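PDB 3NRW: phage integrase/site-specific recombinase from Haloarcula marismortui, which probably binds DNA during integration and recombination, this chain being the all-helical N-terminal core-binding domain of the longer recombinase. Local coordinates for residues E11-Y16 with Y34-F39; W57-Y62 with E98-K103. All blocks are in the same frame, centred on the assembly; numbering follows the deposited sequence.

Interaction 1. Residues E11-Y16 with Y34-F39; sequences EARDRY and YRLKHF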
loop_
_atom_site.group_PDB
_atom_site.type_symbol
_atom_site.label_atom_id
_atom_site.label_comp_id
_atom_site.label_asym_id
_atom_site.label_seq_id
_atom_site.Cartn_x
_atom_site.Cartn_y
_atom_site.Cartn_z
ATOM N N GLU A 11 3.073 -2.688 10.341
ATOM C CA GLU A 11 3.056 -4.145 10.466
ATOM C C GLU A 11 2.696 -4.801 9.135
ATOM O O GLU A 11 3.327 -5.778 8.720
ATOM C CB GLU A 11 2.048 -4.591 11.525
ATOM C CG GLU A 11 2.328 -4.076 12.918
ATOM C CD GLU A 11 1.290 -4.550 13.906
ATOM O OE1 GLU A 11 0.079 -4.367 13.636
ATOM O OE2 GLU A 11 1.684 -5.100 14.957
ATOM N N ALA A 12 1.674 -4.263 8.475
ATOM C CA ALA A 12 1.222 -4.787 7.187
ATOM C C ALA A 12 2.300 -4.640 6.119
ATOM O O ALA A 12 2.449 -5.504 5.251
ATOM C CB ALA A 12 -0.053 -4.066 6.743
ATOM N N ARG A 13 3.039 -3.537 6.182
ATOM C CA ARG A 13 4.113 -3.278 5.227
ATOM C C ARG A 13 5.220 -4.317 5.447
ATOM O O ARG A 13 5.653 -4.970 4.495
ATOM C CB ARG A 13 4.646 -1.846 5.418
ATOM C CG ARG A 13 5.738 -1.385 4.441
ATOM C CD ARG A 13 7.133 -1.782 4.923
ATOM N NE ARG A 13 7.312 -1.549 6.355
ATOM C CZ ARG A 13 7.458 -0.353 6.919
ATOM N NH1 ARG A 13 7.455 0.751 6.178
ATOM N NH2 ARG A 13 7.596 -0.264 8.236
ATOM N N ASP A 14 5.661 -4.486 6.695
ATOM C CA ASP A 14 6.712 -5.464 6.998
ATOM C C ASP A 14 6.282 -6.878 6.607
ATOM O O ASP A 14 7.078 -7.656 6.076
ATOM C CB ASP A 14 7.069 -5.489 8.497
ATOM C CG ASP A 14 7.666 -4.180 9.007
ATOM O OD1 ASP A 14 8.215 -3.394 8.206
ATOM O OD2 ASP A 14 7.600 -3.953 10.234
ATOM N N ARG A 15 5.027 -7.214 6.881
ATOM C CA ARG A 15 4.514 -8.546 6.574
ATOM C C ARG A 15 4.564 -8.824 5.079
ATOM O O ARG A 15 4.963 -9.907 4.650
ATOM C CB ARG A 15 3.076 -8.691 7.075
ATOM C CG ARG A 15 2.638 -10.134 7.263
ATOM C CD ARG A 15 1.170 -10.200 7.629
ATOM N NE ARG A 15 0.714 -11.559 7.911
ATOM C CZ ARG A 15 0.775 -12.140 9.105
ATOM N NH1 ARG A 15 1.279 -11.488 10.146
ATOM N NH2 ARG A 15 0.306 -13.369 9.266
ATOM N N TYR A 16 4.161 -7.834 4.290
ATOM C CA TYR A 16 4.156 -7.960 2.843
ATOM C C TYR A 16 5.568 -8.156 2.288
ATOM O O TYR A 16 5.800 -9.042 1.459
ATOM C CB TYR A 16 3.509 -6.714 2.221
ATOM C CG TYR A 16 3.494 -6.716 0.710
ATOM C CD1 TYR A 16 2.784 -7.685 -0.002
ATOM C CD2 TYR A 16 4.206 -5.755 -0.012
ATOM C CE1 TYR A 16 2.784 -7.699 -1.398
ATOM C CE2 TYR A 16 4.212 -5.763 -1.408
ATOM C CZ TYR A 16 3.501 -6.736 -2.091
ATOM O OH TYR A 16 3.522 -6.763 -3.468
ATOM N N TYR A 34 10.512 1.186 -0.756
ATOM C CA TYR A 34 10.534 2.627 -1.007
ATOM C C TYR A 34 9.148 3.155 -1.370
ATOM O O TYR A 34 8.730 4.209 -0.883
ATOM C CB TYR A 34 11.524 2.957 -2.128
ATOM C CG TYR A 34 12.920 2.451 -1.863
ATOM C CD1 TYR A 34 13.750 2.062 -2.914
ATOM C CD2 TYR A 34 13.402 2.324 -0.558
ATOM C CE1 TYR A 34 15.021 1.555 -2.673
ATOM C CE2 TYR A 34 14.670 1.817 -0.307
ATOM C CZ TYR A 34 15.473 1.432 -1.367
ATOM O OH TYR A 34 16.721 0.904 -1.120
ATOM N N ARG A 35 8.430 2.425 -2.217
ATOM C CA ARG A 35 7.102 2.859 -2.622
ATOM C C ARG A 35 6.118 2.900 -1.458
ATOM O O ARG A 35 5.394 3.884 -1.287
ATOM C CB ARG A 35 6.557 1.942 -3.715
ATOM C CG ARG A 35 7.348 2.010 -5.007
ATOM C CD ARG A 35 6.970 0.874 -5.939
ATOM N NE ARG A 35 7.758 0.907 -7.165
ATOM C CZ ARG A 35 7.839 -0.099 -8.029
ATOM N NH1 ARG A 35 7.180 -1.231 -7.807
ATOM N NH2 ARG A 35 8.579 0.028 -9.121
ATOM N N LEU A 36 6.101 1.843 -0.656
ATOM C CA LEU A 36 5.172 1.767 0.463
ATOM C C LEU A 36 5.560 2.650 1.630
ATOM O O LEU A 36 4.730 2.940 2.489
ATOM C CB LEU A 36 5.021 0.319 0.921
ATOM C CG LEU A 36 4.395 -0.599 -0.133
ATOM C CD1 LEU A 36 4.223 -1.998 0.433
ATOM C CD2 LEU A 36 3.042 -0.030 -0.566
ATOM N N LYS A 37 6.817 3.087 1.667
ATOM C CA LYS A 37 7.249 3.959 2.750
ATOM C C LYS A 37 6.397 5.224 2.741
ATOM O O LYS A 37 6.028 5.741 3.794
ATOM C CB LYS A 37 8.728 4.328 2.594
ATOM C CG LYS A 37 9.247 5.256 3.691
ATOM C CD LYS A 37 10.685 5.666 3.418
ATOM C CE LYS A 37 11.150 6.735 4.391
ATOM N NZ LYS A 37 12.533 7.199 4.087
ATOM N N HIS A 38 6.073 5.719 1.549
ATOM C CA HIS A 38 5.268 6.925 1.445
ATOM C C HIS A 38 3.884 6.705 2.018
ATOM O O HIS A 38 3.317 7.592 2.658
ATOM C CB HIS A 38 5.153 7.383 -0.009
ATOM C CG HIS A 38 6.467 7.749 -0.619
ATOM N ND1 HIS A 38 7.148 6.912 -1.478
ATOM C CD2 HIS A 38 7.260 8.829 -0.437
ATOM C CE1 HIS A 38 8.306 7.463 -1.796
ATOM N NE2 HIS A 38 8.397 8.626 -1.177
ATOM N N PHE A 39 3.335 5.523 1.791
ATOM C CA PHE A 39 2.009 5.239 2.297
ATOM C C PHE A 39 1.992 5.086 3.815
ATOM O O PHE A 39 1.103 5.609 4.485
ATOM C CB PHE A 39 1.441 3.978 1.658
ATOM C CG PHE A 39 0.030 3.709 2.059
ATOM C CD1 PHE A 39 -0.254 2.998 3.220
ATOM C CD2 PHE A 39 -1.016 4.264 1.339
ATOM C CE1 PHE A 39 -1.561 2.847 3.660
ATOM C CE2 PHE A 39 -2.328 4.119 1.770
ATOM C CZ PHE A 39 -2.599 3.414 2.933
#

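Interaction 2. Residues W57-Y62 with E98-K103; sequences WKLDEY and EDLPEK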
loop_
_atom_site.group_PDB
_atom_site.type_symbol
_atom_site.label_atom_id
_atom_site.label_comp_id
_atom_site.label_asym_id
_atom_site.label_seq_id
_atom_site.Cartn_x
_atom_site.Cartn_y
_atom_site.Cartn_z
ATOM N N TRP A 57 -12.365 6.410 -0.332
ATOM C CA TRP A 57 -12.076 7.819 -0.100
ATOM C C TRP A 57 -10.635 8.022 0.355
ATOM O O TRP A 57 -9.919 8.858 -0.193
ATOM C CB TRP A 57 -13.042 8.412 0.937
ATOM C CG TRP A 57 -12.634 9.784 1.433
ATOM C CD1 TRP A 57 -12.012 10.078 2.616
ATOM C CD2 TRP A 57 -12.807 11.037 0.756
ATOM N NE1 TRP A 57 -11.791 11.429 2.717
ATOM C CE2 TRP A 57 -12.269 12.042 1.588
ATOM C CE3 TRP A 57 -13.366 11.406 -0.475
ATOM C CZ2 TRP A 57 -12.272 13.396 1.231
ATOM C CZ3 TRP A 57 -13.369 12.755 -0.830
ATOM C CH2 TRP A 57 -12.826 13.730 0.021
ATOM N N LYS A 58 -10.208 7.257 1.355
ATOM C CA LYS A 58 -8.850 7.392 1.862
ATOM C C LYS A 58 -7.824 7.045 0.788
ATOM O O LYS A 58 -6.783 7.701 0.681
ATOM C CB LYS A 58 -8.652 6.506 3.098
ATOM C CG LYS A 58 -9.583 6.868 4.250
ATOM C CD LYS A 58 -9.363 5.962 5.451
ATOM C CE LYS A 58 -10.402 6.224 6.529
ATOM N NZ LYS A 58 -10.361 7.641 6.983
ATOM N N LEU A 59 -8.114 6.026 -0.014
ATOM C CA LEU A 59 -7.191 5.637 -1.082
ATOM C C LEU A 59 -7.072 6.757 -2.115
ATOM O O LEU A 59 -5.978 7.025 -2.629
ATOM C CB LEU A 59 -7.661 4.349 -1.763
ATOM C CG LEU A 59 -7.549 3.072 -0.919
ATOM C CD1 LEU A 59 -8.133 1.899 -1.688
ATOM C CD2 LEU A 59 -6.093 2.812 -0.566
ATOM N N ASP A 60 -8.193 7.412 -2.416
ATOM C CA ASP A 60 -8.187 8.511 -3.380
ATOM C C ASP A 60 -7.405 9.692 -2.805
ATOM O O ASP A 60 -6.725 10.407 -3.534
ATOM C CB ASP A 60 -9.616 8.954 -3.708
ATOM C CG ASP A 60 -9.657 10.084 -4.734
ATOM O OD1 ASP A 60 -9.479 9.810 -5.942
ATOM O OD2 ASP A 60 -9.850 11.252 -4.327
ATOM N N GLU A 61 -7.523 9.902 -1.496
ATOM C CA GLU A 61 -6.804 10.982 -0.842
ATOM C C GLU A 61 -5.317 10.717 -0.997
ATOM O O GLU A 61 -4.542 11.625 -1.303
ATOM C CB GLU A 61 -7.158 11.047 0.644
ATOM C CG GLU A 61 -8.527 11.646 0.928
ATOM C CD GLU A 61 -8.513 13.162 0.932
ATOM O OE1 GLU A 61 -8.149 13.748 1.975
ATOM O OE2 GLU A 61 -8.851 13.771 -0.106
ATOM N N TYR A 62 -4.919 9.468 -0.790
ATOM C CA TYR A 62 -3.510 9.120 -0.908
ATOM C C TYR A 62 -3.014 9.336 -2.330
ATOM O O TYR A 62 -1.950 9.925 -2.547
ATOM C CB TYR A 62 -3.262 7.667 -0.510
ATOM C CG TYR A 62 -1.805 7.288 -0.639
ATOM C CD1 TYR A 62 -1.374 6.428 -1.645
ATOM C CD2 TYR A 62 -0.851 7.827 0.218
ATOM C CE1 TYR A 62 -0.023 6.112 -1.793
ATOM C CE2 TYR A 62 0.499 7.523 0.083
ATOM C CZ TYR A 62 0.905 6.664 -0.925
ATOM O OH TYR A 62 2.235 6.359 -1.057
ATOM N N GLU A 98 -12.523 -7.392 1.549
ATOM C CA GLU A 98 -12.269 -8.021 0.261
ATOM C C GLU A 98 -12.512 -7.119 -0.946
ATOM O O GLU A 98 -11.936 -7.345 -2.009
ATOM C CB GLU A 98 -13.097 -9.302 0.116
ATOM C CG GLU A 98 -14.572 -9.147 0.445
ATOM C CD GLU A 98 -14.887 -9.478 1.894
ATOM O OE1 GLU A 98 -14.360 -8.795 2.801
ATOM O OE2 GLU A 98 -15.666 -10.430 2.125
ATOM N N ASP A 99 -13.352 -6.098 -0.797
ATOM C CA ASP A 99 -13.630 -5.206 -1.921
ATOM C C ASP A 99 -12.790 -3.932 -1.939
ATOM O O ASP A 99 -13.075 -3.006 -2.699
ATOM C CB ASP A 99 -15.117 -4.828 -1.956
ATOM C CG ASP A 99 -15.560 -4.058 -0.723
ATOM O OD1 ASP A 99 -16.718 -3.592 -0.700
ATOM O OD2 ASP A 99 -14.759 -3.916 0.227
ATOM N N LEU A 100 -11.745 -3.882 -1.121
ATOM C CA LEU A 100 -10.909 -2.690 -1.075
ATOM C C LEU A 100 -9.868 -2.577 -2.190
ATOM O O LEU A 100 -9.740 -1.531 -2.824
ATOM C CB LEU A 100 -10.196 -2.589 0.274
ATOM C CG LEU A 100 -9.379 -1.301 0.412
ATOM C CD1 LEU A 100 -10.317 -0.125 0.683
ATOM C CD2 LEU A 100 -8.380 -1.444 1.538
ATOM N N PRO A 101 -9.109 -3.653 -2.445
ATOM C CA PRO A 101 -8.095 -3.579 -3.499
ATOM C C PRO A 101 -8.603 -3.079 -4.852
ATOM O O PRO A 101 -7.881 -2.387 -5.567
ATOM C CB PRO A 101 -7.537 -5.004 -3.545
ATOM C CG PRO A 101 -8.669 -5.843 -3.022
ATOM C CD PRO A 101 -9.197 -5.014 -1.890
ATOM N N GLU A 102 -9.846 -3.411 -5.190
ATOM C CA GLU A 102 -10.439 -2.984 -6.458
ATOM C C GLU A 102 -10.653 -1.476 -6.512
ATOM O O GLU A 102 -10.784 -0.898 -7.588
ATOM C CB GLU A 102 -11.790 -3.676 -6.679
ATOM C CG GLU A 102 -12.737 -3.561 -5.486
ATOM C CD GLU A 102 -14.206 -3.492 -5.877
ATOM O OE1 GLU A 102 -14.654 -4.309 -6.713
ATOM O OE2 GLU A 102 -14.919 -2.624 -5.329
ATOM N N LYS A 103 -10.698 -0.839 -5.348
ATOM C CA LYS A 103 -10.916 0.599 -5.294
ATOM C C LYS A 103 -9.637 1.397 -5.527
ATOM O O LYS A 103 -9.660 2.628 -5.524
ATOM C CB LYS A 103 -11.554 0.972 -3.953
ATOM C CG LYS A 103 -12.939 0.366 -3.779
ATOM C CD LYS A 103 -13.507 0.600 -2.399
ATOM C CE LYS A 103 -14.912 0.017 -2.296
ATOM N NZ LYS A 103 -15.503 0.216 -0.938
#

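Interaction 1. Residues E11-Y16 with Y34-F39
Arg13 and Tyr16, one helical turn apart, both hold CG opposite the backbone N (chi1 -177° and 178°), and this sends the two side chains from helix 9-20 toward the same residue of helix 26-45, Leu36. The leucine takes the other common helix rotamer, CG anti to its carbonyl carbon, and is met at two levels. At its root, Leu36 CB lies 4.0 Å from Arg13 CG, the two side chains lying alongside but pointing opposite ways. At its tip, Leu36 CD1 comes 3.8 Å from Tyr16 CD2, approaching the ring obliquely while the side chains cross at about a right angle. No hydrogen bond links the segments; the contact is apolar, with the backbones closest at Arg13 and Leu36, whose CA atoms are 7.0 Å apart.

Arginine suits its place because its methylenes can pack on leucine while its charge lies elsewhere. The chain bends at chi2 and chi3, and the guanidinium turns back to its own helix, where Arg13 NE donates to Asp14 OD1 at 2.8 Å in a salt bridge that meets the oxygen from above the carboxylate plane. Leucine, buried here, offers a branched apolar end that meets Arg13 at CB and Tyr16 at CD1, and tyrosine a ring whose CD2 side packs against that methyl.

Helix 73-92 packs against both partners: the indole of Trp86 meets the Tyr16 ring, touches Leu36, and donates from NE1 to Ala12 O. This pairing thus joins the first two helices of the core-binding domain over the last long one.

Interaction 2. Residues W57-Y62 with E98-K103
Leu59 and Leu100 meet methyl to methyl, their side chains crossing at a slant, where the loop after helix 73-92 returns to pack on helix 56-67 of this all-helical core-binding domain. CD1 of Leu59 is the atom that reaches over, since its CB already points toward the loop and chi2 of 176° extends the chain. Leu100 comes from another direction: its CB leaves the backbone across the line of approach, and CG anti to the backbone N (chi1 -176°) carries the branch inward until its CD1 lies 3.8 Å from Leu59 CD1. Leucine suits both places, being buried and able to pack closely by its branched end without any polar group to satisfy.

Lys103 borders the pair in a different way. Its CB and its backbone C each lie 4.2 Å from Leu59 CD1, flanking the leucine, whereas the extended chain beyond carries NZ off toward the exposed margin. Leu87 of helix 73-92 touches both leucines, so the loop is held against two helices at once. Pro101, whose CB points away from helix 56-67, opens the short 3-10 segment that turns the chain here. That turn is closed by a backbone hydrogen bond of 2.8 Å from Lys103 N to Leu100 O.

How the interactions relate
Both segments of interaction 1 come before those of interaction 2 in the chain, and the centres of the two contacts are about 16 Å apart. Interaction 1 pairs helix 9-20 with helix 26-45; interaction 2 sets the loop after helix 73-92 against helix 56-67. They share no segment, yet helix 73-92 packs on both, through Trp86 at the first and Leu87 at the second. They also touch directly, Tyr62 OH packing 3.2 Å from Phe39 N, while the Tyr62 and Phe39 rings meet edge-to-face. With helix 73-92 between them, the two contacts help pack the four helices and the loop that follows into one domain; in the full-length recombinase this domain probably contributes to DNA binding.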